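Local coordinates for TbpB (Actinobacillus pleuropneumoniae, PDB 3HOL), which serves as the surface-lipoprotein component of a bacterial transferrin receptor, probably binding host transferrin for iron acquisition, at residues A[124-129]-A[194-199]; A[248-253]-A[257-262]. All blocks are in the same frame, centred on the assembly; numbering follows the deposited sequence.

Overall arrangement
Both contacts belong to one antiparallel barrel of the protein, their centres about 8 Å apart. Interaction 2 is a stretch of its wall, the hairpin 248-253 with 257-262; interaction 1 spans its interior, where segments 124-129 and 194-199, on strands 119-133 and 193-203, meet through side chains alone. Strand 257-265 ties them together, since it pairs with strand 119-133 as well as with its hairpin partner: Asp127 O lies 2.8 Å from Val260 N and Thr129 N 3.0 Å from Phe258 O, both probable hydrogen bonds. Inside, side chains of the two contacts touch: Trp126 packs on Phe261, Phe128 on Leu257, and Tyr196 meets Phe250 edge-to-face. No bound ligand takes part in either contact.

Interaction 1. Residues A[124-129]-A[194-199]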
ATOM      1  N   GLY A 124      -8.104  -3.468  19.745  1.00  6.98           N
ATOM      2  CA  GLY A 124      -7.248  -4.648  19.584  1.00  7.35           C
ATOM      3  C   GLY A 124      -6.202  -4.753  20.682  1.00  7.87           C
ATOM      4  O   GLY A 124      -6.497  -4.486  21.849  1.00  8.15           O
ATOM      5  N   SER A 125      -4.986  -5.200  20.325  1.00  7.04           N
ATOM      6  CA  SER A 125      -3.944  -5.432  21.325  1.00  7.95           C
ATOM      7  C   SER A 125      -2.676  -4.733  20.911  1.00  7.74           C
ATOM      8  O   SER A 125      -2.616  -4.126  19.855  1.00  6.37           O
ATOM      9  CB  SER A 125      -3.616  -6.926  21.454  1.00  8.34           C
ATOM     10  OG  SER A 125      -3.069  -7.424  20.221  1.00  8.19           O
ATOM     11  N   TRP A 126      -1.671  -4.795  21.775  1.00  7.65           N
ATOM     12  CA  TRP A 126      -0.343  -4.364  21.374  1.00  8.10           C
ATOM     13  C   TRP A 126       0.630  -5.336  22.058  1.00  8.14           C
ATOM     14  O   TRP A 126       0.217  -6.090  22.947  1.00  7.08           O
ATOM     15  CB  TRP A 126      -0.089  -2.894  21.715  1.00  7.58           C
ATOM     16  CG  TRP A 126      -0.072  -2.508  23.230  1.00  8.57           C
ATOM     17  CD1 TRP A 126      -1.160  -2.408  24.084  1.00  9.48           C
ATOM     18  CD2 TRP A 126       1.069  -2.117  23.998  1.00  9.30           C
ATOM     19  NE1 TRP A 126      -0.740  -2.014  25.346  1.00  9.23           N
ATOM     20  CE2 TRP A 126       0.620  -1.834  25.315  1.00  7.92           C
ATOM     21  CE3 TRP A 126       2.440  -2.014  23.711  1.00 11.66           C
ATOM     22  CZ2 TRP A 126       1.484  -1.449  26.335  1.00  9.99           C
ATOM     23  CZ3 TRP A 126       3.314  -1.617  24.736  1.00 13.00           C
ATOM     24  CH2 TRP A 126       2.820  -1.341  26.041  1.00 11.91           C
ATOM     25  N   ASP A 127       1.870  -5.360  21.573  1.00  5.99           N
ATOM     26  CA  ASP A 127       2.925  -6.230  22.050  1.00  5.90           C
ATOM     27  C   ASP A 127       4.223  -5.440  21.904  1.00  6.96           C
ATOM     28  O   ASP A 127       4.236  -4.402  21.225  1.00  6.70           O
ATOM     29  CB  ASP A 127       2.973  -7.496  21.172  1.00  5.54           C
ATOM     30  CG  ASP A 127       1.866  -8.485  21.545  1.00  6.43           C
ATOM     31  OD1 ASP A 127       1.981  -9.066  22.631  1.00  6.62           O
ATOM     32  OD2 ASP A 127       0.911  -8.659  20.737  1.00  6.12           O
ATOM     33  N   PHE A 128       5.309  -5.930  22.501  1.00  7.45           N
ATOM     34  CA  PHE A 128       6.558  -5.182  22.525  1.00  8.97           C
ATOM     35  C   PHE A 128       7.701  -6.091  22.852  1.00  9.06           C
ATOM     36  O   PHE A 128       7.505  -7.196  23.416  1.00  8.25           O
ATOM     37  CB  PHE A 128       6.552  -4.042  23.593  1.00  9.22           C
ATOM     38  CG  PHE A 128       6.349  -4.528  25.034  1.00 11.23           C
ATOM     39  CD1 PHE A 128       7.436  -4.914  25.825  1.00 12.57           C
ATOM     40  CD2 PHE A 128       5.078  -4.561  25.605  1.00  9.86           C
ATOM     41  CE1 PHE A 128       7.237  -5.373  27.149  1.00 11.98           C
ATOM     42  CE2 PHE A 128       4.880  -5.017  26.911  1.00 10.17           C
ATOM     43  CZ  PHE A 128       5.975  -5.418  27.678  1.00 12.15           C
ATOM     44  N   THR A 129       8.900  -5.598  22.534  1.00  7.79           N
ATOM     45  CA  THR A 129      10.116  -6.133  23.171  1.00  8.54           C
ATOM     46  C   THR A 129      10.943  -4.958  23.680  1.00  8.80           C
ATOM     47  O   THR A 129      11.018  -3.922  23.002  1.00  7.43           O
ATOM     48  CB  THR A 129      10.973  -7.078  22.256  1.00  8.77           C
ATOM     49  OG1 THR A 129      12.190  -7.433  22.945  1.00 10.01           O
ATOM     50  CG2 THR A 129      11.352  -6.422  20.862  1.00  7.41           C
ATOM     51  N   THR A 194      -3.016   3.416  31.578  1.00 14.92           N
ATOM     52  CA  THR A 194      -2.568   3.935  30.284  1.00 13.37           C
ATOM     53  C   THR A 194      -1.043   3.968  30.216  1.00 12.73           C
ATOM     54  O   THR A 194      -0.389   4.486  31.118  1.00 10.92           O
ATOM     55  CB  THR A 194      -3.138   5.320  30.042  1.00 13.73           C
ATOM     56  OG1 THR A 194      -4.554   5.235  30.154  1.00 14.99           O
ATOM     57  CG2 THR A 194      -2.762   5.849  28.618  1.00 12.80           C
ATOM     58  N   ILE A 195      -0.478   3.421  29.140  1.00 10.78           N
ATOM     59  CA  ILE A 195       0.968   3.296  29.047  1.00 10.66           C
ATOM     60  C   ILE A 195       1.509   4.304  28.018  1.00 10.91           C
ATOM     61  O   ILE A 195       2.499   4.967  28.265  1.00 10.83           O
ATOM     62  CB  ILE A 195       1.419   1.831  28.719  1.00 10.35           C
ATOM     63  CG1 ILE A 195       0.790   0.788  29.681  1.00  9.94           C
ATOM     64  CG2 ILE A 195       2.959   1.710  28.751  1.00  9.78           C
ATOM     65  CD1 ILE A 195       1.196   0.940  31.227  1.00 10.32           C
ATOM     66  N   TYR A 196       0.839   4.414  26.867  1.00 10.55           N
ATOM     67  CA  TYR A 196       1.144   5.427  25.882  1.00 10.77           C
ATOM     68  C   TYR A 196      -0.141   6.046  25.385  1.00 11.45           C
ATOM     69  O   TYR A 196      -1.200   5.383  25.337  1.00 12.36           O
ATOM     70  CB  TYR A 196       1.846   4.804  24.664  1.00  9.40           C
ATOM     71  CG  TYR A 196       3.168   4.118  24.958  1.00 10.86           C
ATOM     72  CD1 TYR A 196       4.375   4.827  24.860  1.00 10.86           C
ATOM     73  CD2 TYR A 196       3.217   2.760  25.272  1.00 10.60           C
ATOM     74  CE1 TYR A 196       5.601   4.218  25.115  1.00 11.76           C
ATOM     75  CE2 TYR A 196       4.452   2.120  25.507  1.00 10.28           C
ATOM     76  CZ  TYR A 196       5.641   2.878  25.456  1.00 12.12           C
ATOM     77  OH  TYR A 196       6.879   2.296  25.677  1.00 12.23           O
ATOM     78  N   THR A 197      -0.050   7.292  24.946  1.00 11.62           N
ATOM     79  CA  THR A 197      -1.076   7.812  24.071  1.00 12.04           C
ATOM     80  C   THR A 197      -0.433   7.945  22.718  1.00 12.50           C
ATOM     81  O   THR A 197       0.790   8.040  22.610  1.00 12.45           O
ATOM     82  CB  THR A 197      -1.625   9.181  24.549  1.00 12.97           C
ATOM     83  OG1 THR A 197      -0.531  10.095  24.708  1.00 12.42           O
ATOM     84  CG2 THR A 197      -2.376   9.018  25.902  1.00 13.02           C
ATOM     85  N   VAL A 198      -1.253   7.924  21.674  1.00 11.93           N
ATOM     86  CA  VAL A 198      -0.740   8.013  20.321  1.00 11.70           C
ATOM     87  C   VAL A 198      -1.487   9.108  19.489  1.00 11.26           C
ATOM     88  O   VAL A 198      -2.642   9.449  19.769  1.00 10.58           O
ATOM     89  CB  VAL A 198      -0.829   6.652  19.567  1.00 13.30           C
ATOM     90  CG1 VAL A 198      -0.045   5.514  20.281  1.00 10.87           C
ATOM     91  CG2 VAL A 198      -2.217   6.242  19.387  1.00 12.75           C
ATOM     92  N   ASN A 199      -0.786   9.653  18.510  1.00 10.34           N
ATOM     93  CA  ASN A 199      -1.316  10.692  17.627  1.00 11.57           C
ATOM     94  C   ASN A 199      -0.700  10.442  16.285  1.00 11.68           C
ATOM     95  O   ASN A 199       0.511  10.194  16.209  1.00 11.49           O
ATOM     96  CB  ASN A 199      -0.893  12.069  18.110  1.00 12.32           C
ATOM     97  CG  ASN A 199      -1.625  12.479  19.342  1.00 16.21           C
ATOM     98  OD1 ASN A 199      -2.693  13.104  19.263  1.00 24.98           O
ATOM     99  ND2 ASN A 199      -1.109  12.084  20.508  1.00 18.50           N
TER
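Trp126 and Tyr196 mark the nearest approach of two backbones that are not sheet neighbours: their CA atoms stand 10.9 Å apart, no hydrogen bond joins 124-129 to 194-199, and side chains alone bridge the gap. The indole of Trp126 does most of the reaching. Its CG sits between the backbone N and the carbonyl carbon (chi1 65°), and the six-membered ring extends inward to both Ile195 and Tyr196. The phenol of Tyr196 turns an edge to the face of that ring in an offset edge-to-face stack, the planes at 89° and the centroids 5.8 Å apart. Its leading atom is CE2, 3.9 Å from Trp126 CH2, which itself lies near the plane of the phenol. Ile195 crosses the indole at about a right angle. Trp126 CZ2 is 4.1 Å from Ile195 CB and equally near its CG1 branch, while the CG2 branch approaches CH2.

Two consecutive residues can both face the indole because Ile195 and Tyr196 form a classic beta bulge opposite Leu188. Strands 119-133 and 193-203 both lie in the wall of one of the antiparallel beta barrels of TbpB, and the Trp126 cluster is part of its buried interior.

The rotation of the indole is further restrained by the hydrogen bond from Trp126 NE1 to Ser189 O, which satisfies its one polar atom inside the apolar packing. Tyr171 meets Trp126 edge-to-face, and Phe227, from a loop, packs against both Ile195 and Tyr196.

Interaction 2. Residues A[248-253]-A[257-262]; sequences GKFVAN and LFAVFS
Gly248 and Phe261 open a run of backbone hydrogen bonds; strands 248-251 and 257-262 run antiparallel, 164° between their N-to-C directions, their axes 4.7 Å apart at closest. Gly248 N bonds Phe261 O and Phe261 N bonds Gly248 O; Phe250 and Ala259 are paired the same way, Ala259 N to Phe250 O being nearly straight at 171°. A fifth bond, from Ala252 N to Leu257 O (2.9 Å), lies beside the turn, where Leu257 N is buried without a partner. Lys249 with Val260 and Val251 with Phe258 are the non-hydrogen-bonded pairs.

CH-pi packing dominates the face carrying Phe250, Ala259 and Phe261. With CG between backbone N and carbonyl carbon (chi1 48°), the Phe261 ring folds across the strand boundary over Gly248, whose CA is 4.0 Å from its centroid. From the opposite strand Phe250 leans toward Ala259, whose CB sits over one face of the Phe250 ring, 3.6 Å from the centroid. This is an antiparallel beta hairpin in the barrel wall, and these rings point into the barrel, where Phe250 also packs on Leu234 of strand 231-239.

On the outer face van der Waals contacts join Lys249 CD (3.7 Å from Phe258 CE1) and Val251 CG2 (4.0 Å from Phe258 CD1) to the Phe258 ring. The ammonium end of Lys249 turns away to a cation-pi contact with Tyr30.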
ATOM      1  N   GLY A 248       0.397  -1.586  13.072  1.00  6.77           N
ATOM      2  CA  GLY A 248       1.602  -0.736  12.951  1.00  7.21           C
ATOM      3  C   GLY A 248       2.572  -0.915  14.077  1.00  7.55           C
ATOM      4  O   GLY A 248       2.487  -1.888  14.854  1.00  6.80           O
ATOM      5  N   LYS A 249       3.537   0.004  14.154  1.00  8.09           N
ATOM      6  CA  LYS A 249       4.632  -0.172  15.115  1.00  7.63           C
ATOM      7  C   LYS A 249       5.199   1.179  15.491  1.00  8.34           C
ATOM      8  O   LYS A 249       4.962   2.192  14.800  1.00  9.04           O
ATOM      9  CB  LYS A 249       5.764  -1.054  14.516  1.00  7.21           C
ATOM     10  CG  LYS A 249       6.705  -0.267  13.563  1.00  7.91           C
ATOM     11  CD  LYS A 249       7.703  -1.210  12.847  1.00 11.14           C
ATOM     12  CE  LYS A 249       8.850  -0.445  12.160  1.00 10.17           C
ATOM     13  NZ  LYS A 249       8.288   0.576  11.179  1.00  9.27           N
ATOM     14  N   PHE A 250       5.950   1.203  16.582  1.00  7.09           N
ATOM     15  CA  PHE A 250       6.815   2.330  16.804  1.00  7.95           C
ATOM     16  C   PHE A 250       8.094   1.892  17.498  1.00  8.62           C
ATOM     17  O   PHE A 250       8.163   0.793  18.113  1.00  8.05           O
ATOM     18  CB  PHE A 250       6.138   3.481  17.576  1.00  7.36           C
ATOM     19  CG  PHE A 250       5.800   3.163  19.011  1.00  9.19           C
ATOM     20  CD1 PHE A 250       6.769   3.206  19.985  1.00  6.56           C
ATOM     21  CD2 PHE A 250       4.475   2.896  19.383  1.00  9.54           C
ATOM     22  CE1 PHE A 250       6.460   2.950  21.336  1.00 11.47           C
ATOM     23  CE2 PHE A 250       4.129   2.651  20.749  1.00 10.25           C
ATOM     24  CZ  PHE A 250       5.143   2.663  21.724  1.00 10.35           C
ATOM     25  N   VAL A 251       9.093   2.763  17.419  1.00  8.39           N
ATOM     26  CA  VAL A 251      10.363   2.514  18.139  1.00  9.83           C
ATOM     27  C   VAL A 251      10.659   3.673  19.092  1.00 10.71           C
ATOM     28  O   VAL A 251      10.594   4.847  18.682  1.00 11.25           O
ATOM     29  CB  VAL A 251      11.536   2.314  17.160  1.00  9.49           C
ATOM     30  CG1 VAL A 251      12.823   1.751  17.895  1.00 12.60           C
ATOM     31  CG2 VAL A 251      11.124   1.444  15.981  1.00 11.56           C
ATOM     32  N   ALA A 252      10.988   3.365  20.354  1.00 10.06           N
ATOM     33  CA  ALA A 252      11.367   4.419  21.315  1.00 10.58           C
ATOM     34  C   ALA A 252      12.534   5.252  20.725  1.00 10.40           C
ATOM     35  O   ALA A 252      13.421   4.690  20.041  1.00  9.68           O
ATOM     36  CB  ALA A 252      11.773   3.776  22.662  1.00  9.87           C
ATOM     37  N   ASN A 253      12.535   6.561  20.983  1.00 10.58           N
ATOM     38  CA  ASN A 253      13.561   7.439  20.451  1.00 12.86           C
ATOM     39  C   ASN A 253      14.981   7.065  20.940  1.00 13.65           C
ATOM     40  O   ASN A 253      15.923   7.268  20.219  1.00 15.03           O
ATOM     41  CB  ASN A 253      13.241   8.908  20.719  1.00 12.21           C
ATOM     42  CG  ASN A 253      12.002   9.366  20.009  1.00 15.88           C
ATOM     43  OD1 ASN A 253      11.581   8.813  18.965  1.00 13.64           O
ATOM     44  ND2 ASN A 253      11.384  10.392  20.576  1.00 17.95           N
ATOM     45  N   LEU A 257      12.742   0.258  23.184  1.00 10.94           N
ATOM     46  CA  LEU A 257      11.456  -0.438  23.051  1.00 11.58           C
ATOM     47  C   LEU A 257      10.994  -0.450  21.608  1.00 11.47           C
ATOM     48  O   LEU A 257      11.190   0.540  20.876  1.00 11.46           O
ATOM     49  CB  LEU A 257      10.409   0.186  23.976  1.00 10.35           C
ATOM     50  CG  LEU A 257       9.365  -0.887  24.267  1.00 12.48           C
ATOM     51  CD1 LEU A 257       9.349  -1.375  25.725  1.00  9.42           C
ATOM     52  CD2 LEU A 257       8.031  -0.440  23.729  1.00 11.59           C
ATOM     53  N   PHE A 258      10.429  -1.588  21.191  1.00 11.50           N
ATOM     54  CA  PHE A 258       9.795  -1.759  19.881  1.00  9.60           C
ATOM     55  C   PHE A 258       8.412  -2.271  20.167  1.00 10.23           C
ATOM     56  O   PHE A 258       8.260  -3.323  20.767  1.00  9.73           O
ATOM     57  CB  PHE A 258      10.604  -2.783  19.073  1.00  9.70           C
ATOM     58  CG  PHE A 258      10.053  -3.129  17.702  1.00  9.16           C
ATOM     59  CD1 PHE A 258      10.476  -2.426  16.557  1.00  9.52           C
ATOM     60  CD2 PHE A 258       9.212  -4.247  17.523  1.00  9.94           C
ATOM     61  CE1 PHE A 258      10.059  -2.805  15.283  1.00  8.39           C
ATOM     62  CE2 PHE A 258       8.761  -4.621  16.255  1.00 11.18           C
ATOM     63  CZ  PHE A 258       9.191  -3.911  15.129  1.00 12.75           C
ATOM     64  N   ALA A 259       7.399  -1.514  19.762  1.00  8.55           N
ATOM     65  CA  ALA A 259       6.023  -1.864  20.031  1.00  7.99           C
ATOM     66  C   ALA A 259       5.282  -2.133  18.726  1.00  7.69           C
ATOM     67  O   ALA A 259       5.555  -1.512  17.719  1.00  7.37           O
ATOM     68  CB  ALA A 259       5.345  -0.689  20.800  1.00  8.64           C
ATOM     69  N   VAL A 260       4.338  -3.058  18.737  1.00  8.07           N
ATOM     70  CA  VAL A 260       3.489  -3.351  17.573  1.00  6.80           C
ATOM     71  C   VAL A 260       2.034  -3.382  18.023  1.00  7.57           C
ATOM     72  O   VAL A 260       1.759  -3.553  19.198  1.00  7.39           O
ATOM     73  CB  VAL A 260       3.796  -4.745  16.891  1.00  6.42           C
ATOM     74  CG1 VAL A 260       5.226  -4.790  16.293  1.00  7.17           C
ATOM     75  CG2 VAL A 260       3.633  -5.937  17.919  1.00  6.68           C
ATOM     76  N   PHE A 261       1.098  -3.227  17.084  1.00  6.84           N
ATOM     77  CA  PHE A 261      -0.319  -3.234  17.461  1.00  7.38           C
ATOM     78  C   PHE A 261      -1.154  -3.613  16.263  1.00  6.61           C
ATOM     79  O   PHE A 261      -0.711  -3.514  15.128  1.00  5.56           O
ATOM     80  CB  PHE A 261      -0.751  -1.862  18.046  1.00  5.89           C
ATOM     81  CG  PHE A 261      -0.310  -0.680  17.218  1.00  7.96           C
ATOM     82  CD1 PHE A 261      -1.086  -0.209  16.160  1.00  9.94           C
ATOM     83  CD2 PHE A 261       0.871  -0.017  17.517  1.00  9.40           C
ATOM     84  CE1 PHE A 261      -0.672   0.885  15.389  1.00 11.11           C
ATOM     85  CE2 PHE A 261       1.298   1.076  16.739  1.00 12.50           C
ATOM     86  CZ  PHE A 261       0.520   1.521  15.679  1.00  9.28           C
ATOM     87  N   SER A 262      -2.336  -4.148  16.536  1.00  7.43           N
ATOM     88  CA  SER A 262      -3.335  -4.390  15.489  1.00  7.80           C
ATOM     89  C   SER A 262      -4.739  -4.273  16.125  1.00  8.16           C
ATOM     90  O   SER A 262      -4.929  -4.521  17.324  1.00  7.12           O
ATOM     91  CB  SER A 262      -3.122  -5.790  14.867  1.00  8.78           C
ATOM     92  OG  SER A 262      -3.178  -6.805  15.867  1.00  7.81           O
TER